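Local coordinates for protein alanine racemase (PDB 3HUR) that belongs to the alanine racemase family, pairing an N-terminal TIM-barrel domain with a C-terminal domain built mainly of beta strands, at residues L23-E28 / P243-E248; T30-V35 / A221-G226; T164-A169 / F201-S206. One frame throughout, in Å; residues are numbered along the deposited sequence.

Contact 1 of 3, residues L23-E28 / P243-E248; sequences LQEIRE and PNLHLE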
ATOM      1  N   LEU A  23     -34.961   2.483   8.065  1.00 36.24           N
ATOM      2  CA  LEU A  23     -35.991   2.467   7.012  1.00 35.84           C
ATOM      3  C   LEU A  23     -37.261   3.124   7.539  1.00 37.09           C
ATOM      4  O   LEU A  23     -37.876   3.926   6.859  1.00 36.09           O
ATOM      5  CB  LEU A  23     -36.297   1.062   6.500  1.00 35.02           C
ATOM      6  CG  LEU A  23     -35.282   0.453   5.529  1.00 33.38           C
ATOM      7  CD1 LEU A  23     -35.889  -0.751   4.772  1.00 30.02           C
ATOM      8  CD2 LEU A  23     -34.777   1.488   4.572  1.00 30.46           C
ATOM      9  N   GLN A  24     -37.631   2.777   8.763  1.00 38.81           N
ATOM     10  CA  GLN A  24     -38.729   3.429   9.449  1.00 40.62           C
ATOM     11  C   GLN A  24     -38.590   4.984   9.547  1.00 41.61           C
ATOM     12  O   GLN A  24     -39.552   5.691   9.294  1.00 42.44           O
ATOM     13  CB  GLN A  24     -38.930   2.780  10.826  1.00 40.72           C
ATOM     14  CG  GLN A  24     -39.579   1.351  10.745  1.00 42.48           C
ATOM     15  CD  GLN A  24     -39.271   0.439  11.977  1.00 44.61           C
ATOM     16  OE1 GLN A  24     -38.528   0.818  12.907  1.00 47.81           O
ATOM     17  NE2 GLN A  24     -39.831  -0.767  11.964  1.00 42.25           N
ATOM     18  N   GLU A  25     -37.417   5.509   9.896  1.00 42.52           N
ATOM     19  CA  GLU A  25     -37.221   6.956  10.040  1.00 43.00           C
ATOM     20  C   GLU A  25     -37.406   7.668   8.760  1.00 42.76           C
ATOM     21  O   GLU A  25     -38.049   8.717   8.713  1.00 42.64           O
ATOM     22  CB  GLU A  25     -35.813   7.313  10.500  1.00 43.60           C
ATOM     23  CG  GLU A  25     -35.571   7.093  11.958  1.00 46.27           C
ATOM     24  CD  GLU A  25     -36.218   8.138  12.810  1.00 48.70           C
ATOM     25  OE1 GLU A  25     -35.932   9.354  12.621  1.00 50.50           O
ATOM     26  OE2 GLU A  25     -36.991   7.720  13.684  1.00 50.98           O
ATOM     27  N   ILE A  26     -36.794   7.126   7.721  1.00 42.85           N
ATOM     28  CA  ILE A  26     -36.778   7.821   6.462  1.00 43.48           C
ATOM     29  C   ILE A  26     -38.155   7.736   5.772  1.00 44.66           C
ATOM     30  O   ILE A  26     -38.453   8.528   4.865  1.00 44.67           O
ATOM     31  CB  ILE A  26     -35.622   7.344   5.557  1.00 42.81           C
ATOM     32  CG1 ILE A  26     -35.291   8.416   4.530  1.00 42.61           C
ATOM     33  CG2 ILE A  26     -35.964   6.040   4.853  1.00 42.59           C
ATOM     34  CD1 ILE A  26     -34.718   9.695   5.120  1.00 40.70           C
ATOM     35  N   ARG A  27     -38.969   6.767   6.193  1.00 46.08           N
ATOM     36  CA  ARG A  27     -40.371   6.685   5.777  1.00 47.55           C
ATOM     37  C   ARG A  27     -41.127   7.901   6.355  1.00 48.44           C
ATOM     38  O   ARG A  27     -41.822   8.591   5.639  1.00 47.51           O
ATOM     39  CB  ARG A  27     -41.032   5.396   6.265  1.00 47.31           C
ATOM     40  CG  ARG A  27     -42.337   5.056   5.547  1.00 48.41           C
ATOM     41  CD  ARG A  27     -43.060   3.858   6.182  1.00 50.44           C
ATOM     42  NE  ARG A  27     -43.630   2.987   5.150  1.00 53.66           N
ATOM     43  CZ  ARG A  27     -43.113   1.827   4.740  1.00 55.50           C
ATOM     44  NH1 ARG A  27     -42.000   1.342   5.283  1.00 58.18           N
ATOM     45  NH2 ARG A  27     -43.720   1.135   3.782  1.00 55.30           N
ATOM     46  N   GLU A  28     -40.952   8.139   7.651  1.00 49.48           N
ATOM     47  CA  GLU A  28     -41.632   9.221   8.336  1.00 50.99           C
ATOM     48  C   GLU A  28     -41.109  10.561   7.882  1.00 49.81           C
ATOM     49  O   GLU A  28     -41.834  11.531   7.926  1.00 52.19           O
ATOM     50  CB  GLU A  28     -41.459   9.132   9.868  1.00 51.91           C
ATOM     51  CG  GLU A  28     -42.015   7.859  10.505  1.00 56.72           C
ATOM     52  CD  GLU A  28     -41.509   7.642  11.956  1.00 63.68           C
ATOM     53  OE1 GLU A  28     -41.495   8.644  12.728  1.00 68.06           O
ATOM     54  OE2 GLU A  28     -41.142   6.480  12.319  1.00 65.89           O
ATOM     55  N   PRO A 243     -30.314  17.650  11.537  1.00 57.87           N
ATOM     56  CA  PRO A 243     -30.367  17.305  12.967  1.00 58.12           C
ATOM     57  C   PRO A 243     -31.634  16.546  13.388  1.00 58.60           C
ATOM     58  O   PRO A 243     -31.575  15.718  14.313  1.00 58.98           O
ATOM     59  CB  PRO A 243     -30.336  18.665  13.663  1.00 58.21           C
ATOM     60  CG  PRO A 243     -29.736  19.597  12.700  1.00 58.44           C
ATOM     61  CD  PRO A 243     -30.048  19.087  11.326  1.00 58.21           C
ATOM     62  N   ASN A 244     -32.770  16.828  12.741  1.00 58.46           N
ATOM     63  CA  ASN A 244     -34.038  16.186  13.129  1.00 58.23           C
ATOM     64  C   ASN A 244     -34.196  14.760  12.644  1.00 57.15           C
ATOM     65  O   ASN A 244     -35.080  14.062  13.118  1.00 57.44           O
ATOM     66  CB  ASN A 244     -35.241  16.976  12.611  1.00 58.66           C
ATOM     67  CG  ASN A 244     -35.341  18.344  13.223  1.00 60.15           C
ATOM     68  OD1 ASN A 244     -35.342  18.490  14.443  1.00 59.17           O
ATOM     69  ND2 ASN A 244     -35.436  19.365  12.369  1.00 62.95           N
ATOM     70  N   LEU A 245     -33.400  14.355  11.660  1.00 55.79           N
ATOM     71  CA  LEU A 245     -33.430  12.983  11.164  1.00 54.44           C
ATOM     72  C   LEU A 245     -32.412  12.204  11.959  1.00 53.95           C
ATOM     73  O   LEU A 245     -31.243  12.598  12.042  1.00 54.20           O
ATOM     74  CB  LEU A 245     -33.036  12.954   9.709  1.00 54.13           C
ATOM     75  CG  LEU A 245     -33.072  11.603   9.020  1.00 53.13           C
ATOM     76  CD1 LEU A 245     -34.506  11.163   8.839  1.00 51.37           C
ATOM     77  CD2 LEU A 245     -32.370  11.739   7.695  1.00 51.79           C
ATOM     78  N   HIS A 246     -32.830  11.096  12.548  1.00 53.01           N
ATOM     79  CA  HIS A 246     -31.922  10.358  13.424  1.00 52.37           C
ATOM     80  C   HIS A 246     -31.602   8.991  12.870  1.00 49.47           C
ATOM     81  O   HIS A 246     -32.076   7.968  13.357  1.00 49.46           O
ATOM     82  CB  HIS A 246     -32.494  10.293  14.844  1.00 53.29           C
ATOM     83  CG  HIS A 246     -32.854  11.640  15.392  1.00 57.10           C
ATOM     84  ND1 HIS A 246     -34.038  11.888  16.062  1.00 59.96           N
ATOM     85  CD2 HIS A 246     -32.197  12.826  15.327  1.00 59.91           C
ATOM     86  CE1 HIS A 246     -34.086  13.166  16.403  1.00 61.13           C
ATOM     87  NE2 HIS A 246     -32.981  13.756  15.972  1.00 61.90           N
ATOM     88  N   LEU A 247     -30.791   8.993  11.829  1.00 46.53           N
ATOM     89  CA  LEU A 247     -30.301   7.751  11.286  1.00 44.90           C
ATOM     90  C   LEU A 247     -29.268   7.185  12.261  1.00 44.03           C
ATOM     91  O   LEU A 247     -28.451   7.912  12.800  1.00 44.66           O
ATOM     92  CB  LEU A 247     -29.727   7.957   9.881  1.00 44.09           C
ATOM     93  CG  LEU A 247     -30.807   8.203   8.796  1.00 41.43           C
ATOM     94  CD1 LEU A 247     -30.236   8.204   7.363  1.00 37.01           C
ATOM     95  CD2 LEU A 247     -31.960   7.201   8.878  1.00 37.41           C
ATOM     96  N   GLU A 248     -29.349   5.894  12.535  1.00 42.55           N
ATOM     97  CA  GLU A 248     -28.347   5.213  13.390  1.00 41.11           C
ATOM     98  C   GLU A 248     -27.259   4.592  12.500  1.00 39.07           C
ATOM     99  O   GLU A 248     -27.576   3.975  11.493  1.00 38.09           O
ATOM    100  CB  GLU A 248     -29.047   4.125  14.228  1.00 41.12           C
ATOM    101  CG  GLU A 248     -29.757   4.639  15.487  1.00 43.35           C
ATOM    102  CD  GLU A 248     -30.917   3.738  15.985  1.00 48.37           C
ATOM    103  OE1 GLU A 248     -31.029   2.560  15.581  1.00 48.65           O
ATOM    104  OE2 GLU A 248     -31.739   4.218  16.817  1.00 54.26           O
TER
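The first helix of the TIM barrel, 16-30, here meets the loop that runs from the last barrel strand, 222-223, toward strand 251-263 of the mixed beta sheet, with Glu25 and Ile26 facing Leu245, His246 and Leu247. Its buried half is aliphatic. Ile26 CG1 lies anti to the backbone N (chi1 -158°), and CD1 beyond it sits 4.0 Å from both Leu245 CD1 and Leu245 CD2, so the methyl rests in the fork of the leucine. The two side chains cross obliquely, and Trp29, one turn further along the helix, also touches Leu245. On the other flank, Leu247 CD2 comes within 4.2 Å of Glu25 CB, using the greasy base of a residue whose charge belongs nearer solvent.

Glu25 suits this border: its CG, set beside the backbone N (chi1 -77°), lies 3.9 Å from His246 O, and the bend at chi2 then turns CD. Its OE1 stands 3.6 Å from His246 N, a polar approach and not a hydrogen bond. One turn earlier, Asn22 OD1 takes a hydrogen bond from Glu248 N, tying the loop to the helix through its backbone. His246 stays near the surface; Glu25 OE1 is 4.7 Å from His246 ND1, close enough that it might favour a protonated ring. Over the centre of one face of that imidazole lies Asn244 O, 3.5 Å above the plane.

Contact 2 of 3, residues T30-V35 / A221-G226; sequences TKAKKV and AAIRPG. With SO4 (sulfate ion), chain B.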
ATOM      1  N   THR A  30     -40.138  11.434   4.952  1.00 45.46           N
ATOM      2  CA  THR A  30     -40.545  11.743   3.585  1.00 45.18           C
ATOM      3  C   THR A  30     -42.051  11.491   3.380  1.00 46.25           C
ATOM      4  O   THR A  30     -42.572  11.660   2.281  1.00 46.28           O
ATOM      5  CB  THR A  30     -39.692  10.927   2.559  1.00 44.61           C
ATOM      6  OG1 THR A  30     -40.053   9.538   2.591  1.00 41.65           O
ATOM      7  CG2 THR A  30     -38.196  11.078   2.852  1.00 42.81           C
ATOM      8  N   LYS A  31     -42.742  11.094   4.448  1.00 47.57           N
ATOM      9  CA  LYS A  31     -44.117  10.628   4.366  1.00 48.88           C
ATOM     10  C   LYS A  31     -44.321   9.697   3.178  1.00 49.03           C
ATOM     11  O   LYS A  31     -45.137   9.942   2.305  1.00 49.93           O
ATOM     12  CB  LYS A  31     -45.069  11.842   4.311  1.00 49.74           C
ATOM     13  CG  LYS A  31     -45.770  12.147   5.636  1.00 52.42           C
ATOM     14  CD  LYS A  31     -44.907  12.897   6.677  1.00 56.91           C
ATOM     15  CE  LYS A  31     -45.772  13.257   7.963  1.00 59.95           C
ATOM     16  NZ  LYS A  31     -45.002  13.433   9.261  1.00 61.31           N
ATOM     17  N   ALA A  32     -43.578   8.606   3.145  1.00 49.34           N
ATOM     18  CA  ALA A  32     -43.569   7.736   1.988  1.00 48.92           C
ATOM     19  C   ALA A  32     -44.593   6.643   2.162  1.00 49.46           C
ATOM     20  O   ALA A  32     -44.905   6.256   3.287  1.00 49.58           O
ATOM     21  CB  ALA A  32     -42.221   7.152   1.824  1.00 49.06           C
ATOM     22  N   LYS A  33     -45.107   6.131   1.047  1.00 49.66           N
ATOM     23  CA  LYS A  33     -46.136   5.094   1.109  1.00 50.36           C
ATOM     24  C   LYS A  33     -45.451   3.748   1.023  1.00 49.55           C
ATOM     25  O   LYS A  33     -45.557   2.934   1.926  1.00 49.62           O
ATOM     26  CB  LYS A  33     -47.204   5.277  -0.006  1.00 51.12           C
ATOM     27  CG  LYS A  33     -48.223   6.482   0.260  1.00 54.45           C
ATOM     28  CD  LYS A  33     -48.621   6.623   1.806  1.00 59.46           C
ATOM     29  CE  LYS A  33     -49.840   7.560   2.083  1.00 61.87           C
ATOM     30  NZ  LYS A  33     -49.738   8.896   1.380  1.00 62.50           N
ATOM     31  N   LYS A  34     -44.710   3.561  -0.058  1.00 47.97           N
ATOM     32  CA  LYS A  34     -43.932   2.389  -0.282  1.00 46.68           C
ATOM     33  C   LYS A  34     -42.439   2.680  -0.004  1.00 44.41           C
ATOM     34  O   LYS A  34     -41.965   3.766  -0.265  1.00 44.36           O
ATOM     35  CB  LYS A  34     -44.133   1.989  -1.731  1.00 47.66           C
ATOM     36  CG  LYS A  34     -45.589   1.638  -2.097  1.00 50.73           C
ATOM     37  CD  LYS A  34     -45.773   0.117  -2.208  1.00 55.47           C
ATOM     38  CE  LYS A  34     -47.254  -0.347  -2.271  1.00 58.04           C
ATOM     39  NZ  LYS A  34     -47.416  -1.623  -1.454  1.00 59.23           N
ATOM     40  N   VAL A  35     -41.710   1.720   0.566  1.00 41.78           N
ATOM     41  CA  VAL A  35     -40.243   1.809   0.696  1.00 38.77           C
ATOM     42  C   VAL A  35     -39.617   0.605   0.012  1.00 37.12           C
ATOM     43  O   VAL A  35     -39.943  -0.517   0.364  1.00 36.13           O
ATOM     44  CB  VAL A  35     -39.793   1.867   2.142  1.00 38.23           C
ATOM     45  CG1 VAL A  35     -38.270   1.743   2.245  1.00 36.16           C
ATOM     46  CG2 VAL A  35     -40.246   3.136   2.747  1.00 36.26           C
ATOM     47  N   ALA A 221     -43.877   8.885  -3.261  1.00 41.65           N
ATOM     48  CA  ALA A 221     -44.798   7.763  -3.358  1.00 41.48           C
ATOM     49  C   ALA A 221     -44.039   6.454  -2.999  1.00 40.71           C
ATOM     50  O   ALA A 221     -44.420   5.749  -2.054  1.00 41.50           O
ATOM     51  CB  ALA A 221     -45.418   7.699  -4.763  1.00 40.37           C
ATOM     52  N   ALA A 222     -42.963   6.181  -3.746  1.00 39.40           N
ATOM     53  CA  ALA A 222     -42.063   5.048  -3.496  1.00 37.83           C
ATOM     54  C   ALA A 222     -40.627   5.551  -3.459  1.00 37.01           C
ATOM     55  O   ALA A 222     -40.038   5.912  -4.508  1.00 35.75           O
ATOM     56  CB  ALA A 222     -42.198   3.992  -4.566  1.00 37.69           C
ATOM     57  N   ILE A 223     -40.083   5.575  -2.244  1.00 36.17           N
ATOM     58  CA  ILE A 223     -38.690   5.916  -2.030  1.00 35.69           C
ATOM     59  C   ILE A 223     -37.768   4.684  -2.147  1.00 35.28           C
ATOM     60  O   ILE A 223     -38.208   3.549  -1.996  1.00 34.93           O
ATOM     61  CB  ILE A 223     -38.490   6.652  -0.706  1.00 35.55           C
ATOM     62  CG1 ILE A 223     -38.779   5.774   0.512  1.00 35.05           C
ATOM     63  CG2 ILE A 223     -39.354   7.914  -0.677  1.00 35.98           C
ATOM     64  CD1 ILE A 223     -38.349   6.456   1.870  1.00 30.43           C
ATOM     65  N   ARG A 224     -36.501   4.951  -2.471  1.00 34.32           N
ATOM     66  CA  ARG A 224     -35.489   3.935  -2.788  1.00 32.86           C
ATOM     67  C   ARG A 224     -34.218   4.120  -1.981  1.00 31.91           C
ATOM     68  O   ARG A 224     -33.169   4.361  -2.534  1.00 31.86           O
ATOM     69  CB  ARG A 224     -35.148   4.027  -4.260  1.00 32.13           C
ATOM     70  CG  ARG A 224     -36.190   3.410  -5.114  1.00 33.46           C
ATOM     71  CD  ARG A 224     -35.693   3.355  -6.549  1.00 36.79           C
ATOM     72  NE  ARG A 224     -36.243   4.549  -7.139  1.00 42.42           N
ATOM     73  CZ  ARG A 224     -35.618   5.463  -7.852  1.00 41.18           C
ATOM     74  NH1 ARG A 224     -34.373   5.364  -8.253  1.00 38.05           N
ATOM     75  NH2 ARG A 224     -36.340   6.483  -8.216  1.00 45.88           N
ATOM     76  N   PRO A 225     -34.305   4.038  -0.657  1.00 31.70           N
ATOM     77  CA  PRO A 225     -33.116   4.228   0.167  1.00 31.91           C
ATOM     78  C   PRO A 225     -32.106   3.101   0.002  1.00 31.81           C
ATOM     79  O   PRO A 225     -32.466   1.947   0.103  1.00 32.58           O
ATOM     80  CB  PRO A 225     -33.674   4.232   1.572  1.00 31.53           C
ATOM     81  CG  PRO A 225     -34.943   3.561   1.468  1.00 31.01           C
ATOM     82  CD  PRO A 225     -35.496   3.871   0.172  1.00 31.45           C
ATOM     83  N   GLY A 226     -30.873   3.465  -0.322  1.00 31.57           N
ATOM     84  CA  GLY A 226     -29.749   2.513  -0.472  1.00 30.69           C
ATOM     85  C   GLY A 226     -28.678   2.792   0.562  1.00 29.64           C
ATOM     86  O   GLY A 226     -28.798   2.379   1.693  1.00 29.74           O
TER
HETATM   87  S   SO4 B 395     -28.612   5.495  -3.251  1.00 39.45           S
HETATM   88  O1  SO4 B 395     -27.360   5.065  -2.680  1.00 43.49           O
HETATM   89  O2  SO4 B 395     -28.507   6.728  -3.986  1.00 40.84           O
HETATM   90  O3  SO4 B 395     -29.002   4.543  -4.248  1.00 39.22           O
HETATM   91  O4  SO4 B 395     -29.471   5.654  -2.089  1.00 38.50           O
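Ile223 is the bump of this parallel strand pair, and Thr30, Ala32 and Val35 form the hollow that takes it. Its CG1 stands between the backbone N and the carbonyl carbon (chi1 67°), which puts it 3.8 Å from Val35 CG2. Ile223 CG2 and CD1 both touch Thr30 OG1, CD1 at 3.6 Å; CG2 also meets Ala32 CB at 3.9 Å, and CD1 also Val35 CG2. Alanine suits position 32 because a lone methyl leaves room for the isoleucine. Val35 serves two partners with its two methyls, the second being CG1, 3.9 Å from Pro225 CG; the valine and proline side chains cross at about a right angle. On the other face of the sheet the shape is flatter: Lys34 CB and Ala222 CB lie 4.0 Å apart, and the lysine chain then leads away.

The backbones join strands 34-38 and 222-223, the first and last of the barrel, and so close its ring. Ala221 O accepts two bonds, from Lys34 N (3.0 Å, nearly straight at 172°) and from Lys33 N (3.2 Å, more bent at 142°), while Ile223 N gives one to Lys34 O. Thr30 OG1, though it touches Ile223, is hydrogen-bonded to Ile26 O of helix 16-30. Helix 16-30 roofs the isoleucine face, with Ile26 on Ile223, Arg27 on Val35 and Leu23 on Pro225, and Cys209 of helix 206-211 reaches Ile223 and Thr30.

Contact 3 of 3, residues T164-A169 / F201-S206; sequences THFATA and FSMANS. With SO4 (sulfate ion), chain B.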
ATOM      1  N   THR A 164     -37.072   7.729 -11.783  1.00 30.06           N
ATOM      2  CA  THR A 164     -35.824   8.412 -12.129  1.00 30.63           C
ATOM      3  C   THR A 164     -35.030   8.635 -10.847  1.00 32.02           C
ATOM      4  O   THR A 164     -35.507   8.354  -9.755  1.00 31.56           O
ATOM      5  CB  THR A 164     -36.129   9.818 -12.724  1.00 30.98           C
ATOM      6  OG1 THR A 164     -34.994  10.337 -13.426  1.00 28.40           O
ATOM      7  CG2 THR A 164     -36.533  10.813 -11.618  1.00 27.46           C
ATOM      8  N   HIS A 165     -33.856   9.230 -10.947  1.00 33.87           N
ATOM      9  CA  HIS A 165     -33.229   9.773  -9.717  1.00 35.64           C
ATOM     10  C   HIS A 165     -32.325  10.905 -10.100  1.00 37.29           C
ATOM     11  O   HIS A 165     -31.865  10.983 -11.255  1.00 37.55           O
ATOM     12  CB  HIS A 165     -32.340   8.730  -9.036  1.00 36.16           C
ATOM     13  CG  HIS A 165     -31.130   8.406  -9.847  1.00 35.18           C
ATOM     14  ND1 HIS A 165     -29.878   8.861  -9.513  1.00 37.01           N
ATOM     15  CD2 HIS A 165     -31.010   7.789 -11.048  1.00 36.01           C
ATOM     16  CE1 HIS A 165     -29.022   8.487 -10.451  1.00 40.59           C
ATOM     17  NE2 HIS A 165     -29.688   7.848 -11.400  1.00 40.02           N
ATOM     18  N   PHE A 166     -31.998  11.690  -9.085  1.00 39.06           N
ATOM     19  CA  PHE A 166     -31.253  12.914  -9.218  1.00 41.44           C
ATOM     20  C   PHE A 166     -29.790  12.674  -8.865  1.00 42.58           C
ATOM     21  O   PHE A 166     -29.486  12.291  -7.770  1.00 42.70           O
ATOM     22  CB  PHE A 166     -31.890  13.987  -8.304  1.00 41.47           C
ATOM     23  CG  PHE A 166     -33.321  14.302  -8.688  1.00 44.49           C
ATOM     24  CD1 PHE A 166     -33.602  15.169  -9.746  1.00 48.35           C
ATOM     25  CD2 PHE A 166     -34.384  13.680  -8.064  1.00 45.78           C
ATOM     26  CE1 PHE A 166     -34.926  15.411 -10.157  1.00 47.35           C
ATOM     27  CE2 PHE A 166     -35.698  13.944  -8.455  1.00 46.43           C
ATOM     28  CZ  PHE A 166     -35.962  14.819  -9.503  1.00 46.51           C
ATOM     29  N   ALA A 167     -28.897  12.923  -9.814  1.00 44.68           N
ATOM     30  CA  ALA A 167     -27.474  12.774  -9.614  1.00 46.27           C
ATOM     31  C   ALA A 167     -26.861  13.734  -8.616  1.00 48.29           C
ATOM     32  O   ALA A 167     -25.858  13.404  -7.990  1.00 50.23           O
ATOM     33  CB  ALA A 167     -26.766  12.915 -10.917  1.00 46.02           C
ATOM     34  N   THR A 168     -27.409  14.922  -8.439  1.00 49.84           N
ATOM     35  CA  THR A 168     -26.664  15.902  -7.681  1.00 51.14           C
ATOM     36  C   THR A 168     -27.353  16.282  -6.381  1.00 52.52           C
ATOM     37  O   THR A 168     -27.052  17.318  -5.769  1.00 52.71           O
ATOM     38  CB  THR A 168     -26.346  17.132  -8.547  1.00 51.31           C
ATOM     39  OG1 THR A 168     -27.566  17.698  -9.005  1.00 51.54           O
ATOM     40  CG2 THR A 168     -25.437  16.736  -9.770  1.00 51.22           C
ATOM     41  N   ALA A 169     -28.243  15.418  -5.921  1.00 54.06           N
ATOM     42  CA  ALA A 169     -28.864  15.622  -4.624  1.00 55.36           C
ATOM     43  C   ALA A 169     -27.835  15.505  -3.479  1.00 56.74           C
ATOM     44  O   ALA A 169     -27.996  16.162  -2.465  1.00 56.77           O
ATOM     45  CB  ALA A 169     -30.022  14.635  -4.431  1.00 55.27           C
ATOM     46  N   PHE A 201     -45.055   6.529  -9.192  1.00 39.34           N
ATOM     47  CA  PHE A 201     -43.892   7.362  -9.365  1.00 39.00           C
ATOM     48  C   PHE A 201     -42.853   7.069  -8.305  1.00 38.49           C
ATOM     49  O   PHE A 201     -43.164   6.956  -7.140  1.00 39.58           O
ATOM     50  CB  PHE A 201     -44.266   8.844  -9.353  1.00 39.57           C
ATOM     51  CG  PHE A 201     -44.968   9.327 -10.616  1.00 39.68           C
ATOM     52  CD1 PHE A 201     -44.669   8.792 -11.864  1.00 40.13           C
ATOM     53  CD2 PHE A 201     -45.913  10.343 -10.536  1.00 40.76           C
ATOM     54  CE1 PHE A 201     -45.316   9.244 -13.005  1.00 41.98           C
ATOM     55  CE2 PHE A 201     -46.573  10.822 -11.677  1.00 40.38           C
ATOM     56  CZ  PHE A 201     -46.276  10.270 -12.909  1.00 41.62           C
ATOM     57  N   SER A 202     -41.606   6.927  -8.709  1.00 37.64           N
ATOM     58  CA  SER A 202     -40.538   6.820  -7.747  1.00 36.98           C
ATOM     59  C   SER A 202     -39.436   7.739  -8.147  1.00 35.91           C
ATOM     60  O   SER A 202     -38.829   7.556  -9.198  1.00 34.95           O
ATOM     61  CB  SER A 202     -39.975   5.387  -7.644  1.00 37.73           C
ATOM     62  OG  SER A 202     -38.932   5.356  -6.675  1.00 37.04           O
ATOM     63  N   MET A 203     -39.136   8.680  -7.263  1.00 35.07           N
ATOM     64  CA  MET A 203     -38.227   9.750  -7.596  1.00 35.35           C
ATOM     65  C   MET A 203     -36.985   9.813  -6.712  1.00 34.85           C
ATOM     66  O   MET A 203     -35.959  10.299  -7.181  1.00 35.00           O
ATOM     67  CB  MET A 203     -39.000  11.122  -7.539  1.00 35.34           C
ATOM     68  CG  MET A 203     -40.052  11.281  -8.685  1.00 34.84           C
ATOM     69  SD  MET A 203     -40.959  12.849  -8.778  1.00 31.93           S
ATOM     70  CE  MET A 203     -39.729  13.861  -9.490  1.00 24.46           C
ATOM     71  N   ALA A 204     -37.086   9.344  -5.458  1.00 34.47           N
ATOM     72  CA  ALA A 204     -36.129   9.691  -4.398  1.00 34.04           C
ATOM     73  C   ALA A 204     -35.109   8.603  -4.057  1.00 34.51           C
ATOM     74  O   ALA A 204     -35.459   7.579  -3.448  1.00 34.64           O
ATOM     75  CB  ALA A 204     -36.883  10.056  -3.158  1.00 33.52           C
ATOM     76  N   ASN A 205     -33.842   8.852  -4.406  1.00 34.54           N
ATOM     77  CA  ASN A 205     -32.703   8.064  -3.868  1.00 33.44           C
ATOM     78  C   ASN A 205     -32.411   8.569  -2.480  1.00 33.40           C
ATOM     79  O   ASN A 205     -33.215   9.309  -1.924  1.00 33.37           O
ATOM     80  CB  ASN A 205     -31.469   8.155  -4.759  1.00 32.44           C
ATOM     81  CG  ASN A 205     -30.887   9.554  -4.813  1.00 31.91           C
ATOM     82  OD1 ASN A 205     -31.221  10.427  -3.990  1.00 28.21           O
ATOM     83  ND2 ASN A 205     -30.007   9.781  -5.792  1.00 28.53           N
ATOM     84  N   SER A 206     -31.291   8.140  -1.892  1.00 33.54           N
ATOM     85  CA  SER A 206     -31.012   8.421  -0.480  1.00 33.29           C
ATOM     86  C   SER A 206     -30.900   9.906  -0.234  1.00 32.83           C
ATOM     87  O   SER A 206     -31.374  10.435   0.767  1.00 33.25           O
ATOM     88  CB  SER A 206     -29.696   7.746  -0.028  1.00 33.59           C
ATOM     89  OG  SER A 206     -29.843   6.367   0.318  1.00 34.48           O
TER
HETATM   90  S   SO4 B 395     -28.612   5.495  -3.251  1.00 39.45           S
HETATM   91  O1  SO4 B 395     -27.360   5.065  -2.680  1.00 43.49           O
HETATM   92  O2  SO4 B 395     -28.507   6.728  -3.986  1.00 40.84           O
HETATM   93  O3  SO4 B 395     -29.002   4.543  -4.248  1.00 39.22           O
HETATM   94  O4  SO4 B 395     -29.471   5.654  -2.089  1.00 38.50           O
HETATM   95  O   HOH W   1     -33.270  10.614  -6.461  1.00 30.34           O
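The ring of Phe166 receives Met203 CE at its edge, in plane, 3.9 Å from CZ, while Phe180 of helix 174-191 stacks with the same ring. Met203 O approaches obliquely, 3.8 Å from Phe166 CD2. The methionine suits this place because its flexible chain, bent at chi3 (77°), can bring CE to the phenyl edge. The imidazole of His165 has Asn205 ND2 at its edge, near the ring plane and 3.8 Å from ND1; ring and amide are turned 49° apart. That amide instead gives a weak hydrogen bond to Phe166 O, 3.2 Å from ND2, and its OD1 is bonded to Thr208 OG1. Asparagine is well placed here: as the N-cap of helix 206-211, it serves the helix start with one end of its amide and the facing loop with the other.

A water bridges the two backbones. It accepts from Phe166 N and from Asn205 N (2.8 Å) and donates to Met203 O (2.8 Å), so one water links three backbone atoms. One direct backbone bond precedes it, Thr164 N to Ser202 O at 3.1 Å. At the helix start a sulfate ion, probably from the crystallisation liquor, takes a weak hydrogen bond from Ser206 N.

The contact lies where barrel strands 157-163 and 201-202 run out into their loops. Trp187 of helix 174-191 packs on Thr164 and Met203 from outside, and helix 206-211 touches Phe166 and Ala169 through Thr208.

Contacts 2 and 3 are buried and belong to one barrel sheet, whereas contact 1 is only partly buried and joins that barrel to the loop leading to strand 251-263. Chemistry follows place: contact 2 is a direct parallel ladder with an aliphatic plug, contact 3 gives way from one backbone bond to a water and an asparagine cap, and contact 1 relies on side-chain packing. Helix 16-30 links contacts 1 and 2, since Arg27 NH2 reaches Lys33 O and Ile26 O touches Ile223 CD1. Contacts 2 and 3 are stitched by Arg224 to Thr164 O and by Ser202 OG to Ala222 O, and both touch the same sulfate.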